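Local coordinates for protein aspartokinase 1, chloroplastic (Arabidopsis thaliana, PDB 2CDQ) that catalyses the ATP-dependent phosphorylation of L-aspartate to 4-phospho-L-aspartate, the first step in making lysine, threonine, methionine and isoleucine in plants, at residues F176-L188 with G219-G231. Sequence-based numbering, arbitrary orientation.
Sequences FITTDDFTNGDIL and GWKTGAVTTLGRG
Asp180 turns its carboxylate into the hairpin turn 219–224 and shows how one acidic side chain can gather several turn donors. Its OD1 accepts the backbone N of Thr222 at 2.8 Å, from the syn side but 34° out of the carboxylate plane; Lys221 N adds weak bonds to both oxygens. CG lies anti to the carbonyl carbon (chi1 -54°), which carries the two oxygens to these backbone N-H groups. Trp220 N donates to Thr178 O at 2.8 Å, in a parallel bridge between Thr178 and Gly219. Ile177 CG2 meets the indole at Trp220 CE3 (3.8 Å).

Farther along, Phe182 presents its ring edge, in plane, to Val225 O, 3.6 Å from CE1. Gly185 N bonds to Thr227 O at 3.0 Å. Leu228 bends back so that CD2 reaches Ile187 CG1.

Asp186 N donates to Thr179 OG1 (3.0 Å), and Thr179 N to Asp186 O, which closes loop 179–186 on itself. Asp141 holds Thr227 N; the Thr227 side chain lies about 6 Å from that of substrate-binding Glu148. The loop lies against the antiparallel hairpin of strands 209–219 and 225–227 in the amino acid kinase domain; Phe182 and Thr227 pack on helix 137–161, Phe176, Ile187 and Leu228 on helix 232–244.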
loop_
_atom_site.group_PDB
_atom_site.type_symbol
_atom_site.label_atom_id
_atom_site.label_comp_id
_atom_site.label_asym_id
_atom_site.label_seq_id
_atom_site.Cartn_x
_atom_site.Cartn_y
_atom_site.Cartn_z
ATOM N N PHE A 176 -16.754 33.853 4.131
ATOM C CA PHE A 176 -16.225 32.522 3.864
ATOM C C PHE A 176 -15.848 32.512 2.388
ATOM O O PHE A 176 -16.710 32.362 1.515
ATOM C CB PHE A 176 -17.241 31.418 4.210
ATOM C CG PHE A 176 -17.020 30.795 5.565
ATOM C CD1 PHE A 176 -17.469 31.423 6.723
ATOM C CD2 PHE A 176 -16.352 29.577 5.682
ATOM C CE1 PHE A 176 -17.253 30.850 7.980
ATOM C CE2 PHE A 176 -16.129 28.995 6.937
ATOM C CZ PHE A 176 -16.580 29.633 8.084
ATOM N N ILE A 177 -14.559 32.718 2.121
ATOM C CA ILE A 177 -14.053 32.819 0.749
ATOM C C ILE A 177 -13.410 31.496 0.324
ATOM O O ILE A 177 -12.600 30.922 1.057
ATOM C CB ILE A 177 -13.060 34.010 0.575
ATOM C CG1 ILE A 177 -13.544 35.263 1.333
ATOM C CG2 ILE A 177 -12.808 34.305 -0.911
ATOM C CD1 ILE A 177 -14.896 35.845 0.874
ATOM N N THR A 178 -13.772 31.038 -0.872
ATOM C CA THR A 178 -13.527 29.665 -1.293
ATOM C C THR A 178 -13.095 29.535 -2.759
ATOM O O THR A 178 -13.361 30.425 -3.570
ATOM C CB THR A 178 -14.799 28.837 -1.039
ATOM O OG1 THR A 178 -14.832 28.444 0.337
ATOM C CG2 THR A 178 -14.835 27.612 -1.887
ATOM N N THR A 179 -12.422 28.427 -3.086
ATOM C CA THR A 179 -12.123 28.074 -4.483
ATOM C C THR A 179 -13.406 27.708 -5.222
ATOM O O THR A 179 -14.413 27.367 -4.606
ATOM C CB THR A 179 -11.113 26.900 -4.614
ATOM O OG1 THR A 179 -11.684 25.696 -4.082
ATOM C CG2 THR A 179 -9.805 27.217 -3.899
ATOM N N ASP A 180 -13.368 27.768 -6.545
ATOM C CA ASP A 180 -14.584 27.600 -7.325
ATOM C C ASP A 180 -14.830 26.165 -7.807
ATOM O O ASP A 180 -15.522 25.961 -8.807
ATOM C CB ASP A 180 -14.628 28.614 -8.475
ATOM C CG ASP A 180 -14.461 30.048 -7.993
ATOM O OD1 ASP A 180 -15.460 30.789 -7.961
ATOM O OD2 ASP A 180 -13.329 30.435 -7.633
ATOM N N ASP A 181 -14.272 25.176 -7.105
ATOM C CA ASP A 181 -14.651 23.774 -7.344
ATOM C C ASP A 181 -15.745 23.395 -6.361
ATOM O O ASP A 181 -15.572 23.513 -5.148
ATOM C CB ASP A 181 -13.465 22.793 -7.301
ATOM C CG ASP A 181 -12.293 23.313 -6.499
ATOM O OD1 ASP A 181 -11.546 24.167 -7.023
ATOM O OD2 ASP A 181 -12.101 22.848 -5.358
ATOM N N PHE A 182 -16.867 22.930 -6.898
ATOM C CA PHE A 182 -18.130 22.998 -6.176
ATOM C C PHE A 182 -18.394 21.968 -5.060
ATOM O O PHE A 182 -18.615 22.338 -3.902
ATOM C CB PHE A 182 -19.299 23.165 -7.153
ATOM C CG PHE A 182 -19.382 24.546 -7.726
ATOM C CD1 PHE A 182 -19.961 25.583 -6.992
ATOM C CD2 PHE A 182 -18.838 24.831 -8.973
ATOM C CE1 PHE A 182 -20.018 26.877 -7.504
ATOM C CE2 PHE A 182 -18.895 26.118 -9.494
ATOM C CZ PHE A 182 -19.482 27.143 -8.756
ATOM N N THR A 183 -18.368 20.686 -5.396
ATOM C CA THR A 183 -18.580 19.665 -4.385
ATOM C C THR A 183 -17.541 19.798 -3.253
ATOM O O THR A 183 -17.798 19.396 -2.116
ATOM C CB THR A 183 -18.585 18.265 -5.033
ATOM O OG1 THR A 183 -19.672 18.192 -5.974
ATOM C CG2 THR A 183 -18.749 17.155 -3.986
ATOM N N ASN A 184 -16.399 20.418 -3.563
ATOM C CA ASN A 184 -15.256 20.475 -2.643
ATOM C C ASN A 184 -14.574 21.850 -2.535
ATOM O O ASN A 184 -13.365 21.974 -2.737
ATOM C CB ASN A 184 -14.236 19.388 -3.024
ATOM C CG ASN A 184 -13.182 19.171 -1.955
ATOM O OD1 ASN A 184 -13.496 18.949 -0.784
ATOM N ND2 ASN A 184 -11.921 19.229 -2.357
ATOM N N GLY A 185 -15.347 22.876 -2.197
ATOM C CA GLY A 185 -14.811 24.226 -2.021
ATOM C C GLY A 185 -13.769 24.375 -0.924
ATOM O O GLY A 185 -14.031 24.093 0.245
ATOM N N ASP A 186 -12.585 24.835 -1.306
ATOM C CA ASP A 186 -11.468 24.977 -0.380
ATOM C C ASP A 186 -11.437 26.372 0.243
ATOM O O ASP A 186 -11.514 27.378 -0.465
ATOM C CB ASP A 186 -10.158 24.693 -1.120
ATOM C CG ASP A 186 -9.014 24.325 -0.187
ATOM O OD1 ASP A 186 -9.238 24.173 1.033
ATOM O OD2 ASP A 186 -7.876 24.181 -0.682
ATOM N N ILE A 187 -11.324 26.429 1.569
ATOM C CA ILE A 187 -11.254 27.706 2.286
ATOM C C ILE A 187 -9.926 28.434 2.032
ATOM O O ILE A 187 -8.852 27.881 2.283
ATOM C CB ILE A 187 -11.478 27.531 3.808
ATOM C CG1 ILE A 187 -12.917 27.072 4.081
ATOM C CG2 ILE A 187 -11.159 28.833 4.551
ATOM C CD1 ILE A 187 -13.302 26.988 5.551
ATOM N N LEU A 188 -10.021 29.671 1.538
ATOM C CA LEU A 188 -8.850 30.510 1.226
ATOM C C LEU A 188 -8.428 31.399 2.402
ATOM O O LEU A 188 -9.268 31.842 3.186
ATOM C CB LEU A 188 -9.125 31.377 -0.008
ATOM C CG LEU A 188 -9.369 30.674 -1.347
ATOM C CD1 LEU A 188 -9.829 31.681 -2.388
ATOM C CD2 LEU A 188 -8.133 29.911 -1.836
ATOM N N GLY A 219 -17.476 31.280 -3.749
ATOM C CA GLY A 219 -16.379 31.180 -4.710
ATOM C C GLY A 219 -15.700 32.516 -4.947
ATOM O O GLY A 219 -16.363 33.555 -4.977
ATOM N N TRP A 220 -14.377 32.488 -5.106
ATOM C CA TRP A 220 -13.586 33.701 -5.312
ATOM C C TRP A 220 -13.960 34.420 -6.613
ATOM O O TRP A 220 -14.272 35.612 -6.592
ATOM C CB TRP A 220 -12.082 33.377 -5.246
ATOM C CG TRP A 220 -11.109 34.541 -5.467
ATOM C CD1 TRP A 220 -10.013 34.538 -6.293
ATOM C CD2 TRP A 220 -11.137 35.847 -4.849
ATOM N NE1 TRP A 220 -9.365 35.751 -6.231
ATOM C CE2 TRP A 220 -10.031 36.573 -5.358
ATOM C CE3 TRP A 220 -11.991 36.476 -3.922
ATOM C CZ2 TRP A 220 -9.752 37.899 -4.969
ATOM C CZ3 TRP A 220 -11.713 37.801 -3.536
ATOM C CH2 TRP A 220 -10.602 38.490 -4.061
ATOM N N LYS A 221 -13.966 33.694 -7.729
ATOM C CA LYS A 221 -14.192 34.317 -9.037
ATOM C C LYS A 221 -15.568 34.066 -9.677
ATOM O O LYS A 221 -15.879 34.638 -10.725
ATOM C CB LYS A 221 -13.040 33.999 -10.008
ATOM C CG LYS A 221 -12.739 32.513 -10.228
ATOM C CD LYS A 221 -11.349 32.314 -10.849
ATOM C CE LYS A 221 -11.254 32.921 -12.255
ATOM N NZ LYS A 221 -9.860 32.969 -12.775
ATOM N N THR A 222 -16.391 33.231 -9.049
ATOM C CA THR A 222 -17.773 33.038 -9.505
ATOM C C THR A 222 -18.746 33.854 -8.667
ATOM O O THR A 222 -19.814 34.246 -9.146
ATOM C CB THR A 222 -18.224 31.561 -9.448
ATOM O OG1 THR A 222 -17.817 30.983 -8.200
ATOM C CG2 THR A 222 -17.637 30.759 -10.602
ATOM N N GLY A 223 -18.369 34.095 -7.412
ATOM C CA GLY A 223 -19.250 34.728 -6.432
ATOM C C GLY A 223 -20.401 33.820 -6.033
ATOM O O GLY A 223 -21.300 34.241 -5.312
ATOM N N ALA A 224 -20.350 32.570 -6.499
ATOM C CA ALA A 224 -21.442 31.606 -6.351
ATOM C C ALA A 224 -21.348 30.760 -5.070
ATOM O O ALA A 224 -20.254 30.518 -4.543
ATOM C CB ALA A 224 -21.519 30.707 -7.590
ATOM N N VAL A 225 -22.507 30.316 -4.583
ATOM C CA VAL A 225 -22.593 29.547 -3.341
ATOM C C VAL A 225 -21.828 28.230 -3.458
ATOM O O VAL A 225 -21.914 27.527 -4.470
ATOM C CB VAL A 225 -24.063 29.283 -2.919
ATOM C CG1 VAL A 225 -24.116 28.637 -1.545
ATOM C CG2 VAL A 225 -24.868 30.587 -2.916
ATOM N N THR A 226 -21.085 27.908 -2.408
ATOM C CA THR A 226 -20.187 26.768 -2.412
ATOM C C THR A 226 -20.343 25.930 -1.139
ATOM O O THR A 226 -20.581 26.480 -0.067
ATOM C CB THR A 226 -18.731 27.268 -2.572
ATOM O OG1 THR A 226 -18.377 27.254 -3.959
ATOM C CG2 THR A 226 -17.756 26.408 -1.809
ATOM N N THR A 227 -20.220 24.607 -1.264
ATOM C CA THR A 227 -20.151 23.723 -0.092
ATOM C C THR A 227 -18.716 23.298 0.192
ATOM O O THR A 227 -17.924 23.118 -0.729
ATOM C CB THR A 227 -21.043 22.466 -0.216
ATOM O OG1 THR A 227 -20.658 21.705 -1.364
ATOM C CG2 THR A 227 -22.497 22.850 -0.326
ATOM N N LEU A 228 -18.396 23.123 1.472
ATOM C CA LEU A 228 -17.011 22.925 1.911
ATOM C C LEU A 228 -16.479 21.489 1.795
ATOM O O LEU A 228 -15.377 21.196 2.263
ATOM C CB LEU A 228 -16.830 23.456 3.343
ATOM C CG LEU A 228 -17.257 24.908 3.602
ATOM C CD1 LEU A 228 -17.181 25.251 5.076
ATOM C CD2 LEU A 228 -16.444 25.901 2.784
ATOM N N GLY A 229 -17.252 20.610 1.153
ATOM C CA GLY A 229 -16.879 19.205 0.983
ATOM C C GLY A 229 -16.948 18.458 2.300
ATOM O O GLY A 229 -17.640 18.887 3.225
ATOM N N ARG A 230 -16.233 17.338 2.391
ATOM C CA ARG A 230 -16.054 16.639 3.664
ATOM C C ARG A 230 -15.521 17.648 4.672
ATOM O O ARG A 230 -14.901 18.653 4.296
ATOM C CB ARG A 230 -15.060 15.487 3.513
ATOM C CG ARG A 230 -15.466 14.430 2.507
ATOM C CD ARG A 230 -14.251 13.658 1.995
ATOM N NE ARG A 230 -14.556 12.744 0.886
ATOM C CZ ARG A 230 -15.650 11.988 0.779
ATOM N NH1 ARG A 230 -16.583 11.997 1.724
ATOM N NH2 ARG A 230 -15.807 11.203 -0.281
ATOM N N GLY A 231 -15.754 17.398 5.949
ATOM C CA GLY A 231 -15.379 18.386 6.953
ATOM C C GLY A 231 -16.578 19.246 7.287
ATOM O O GLY A 231 -16.792 19.588 8.446
#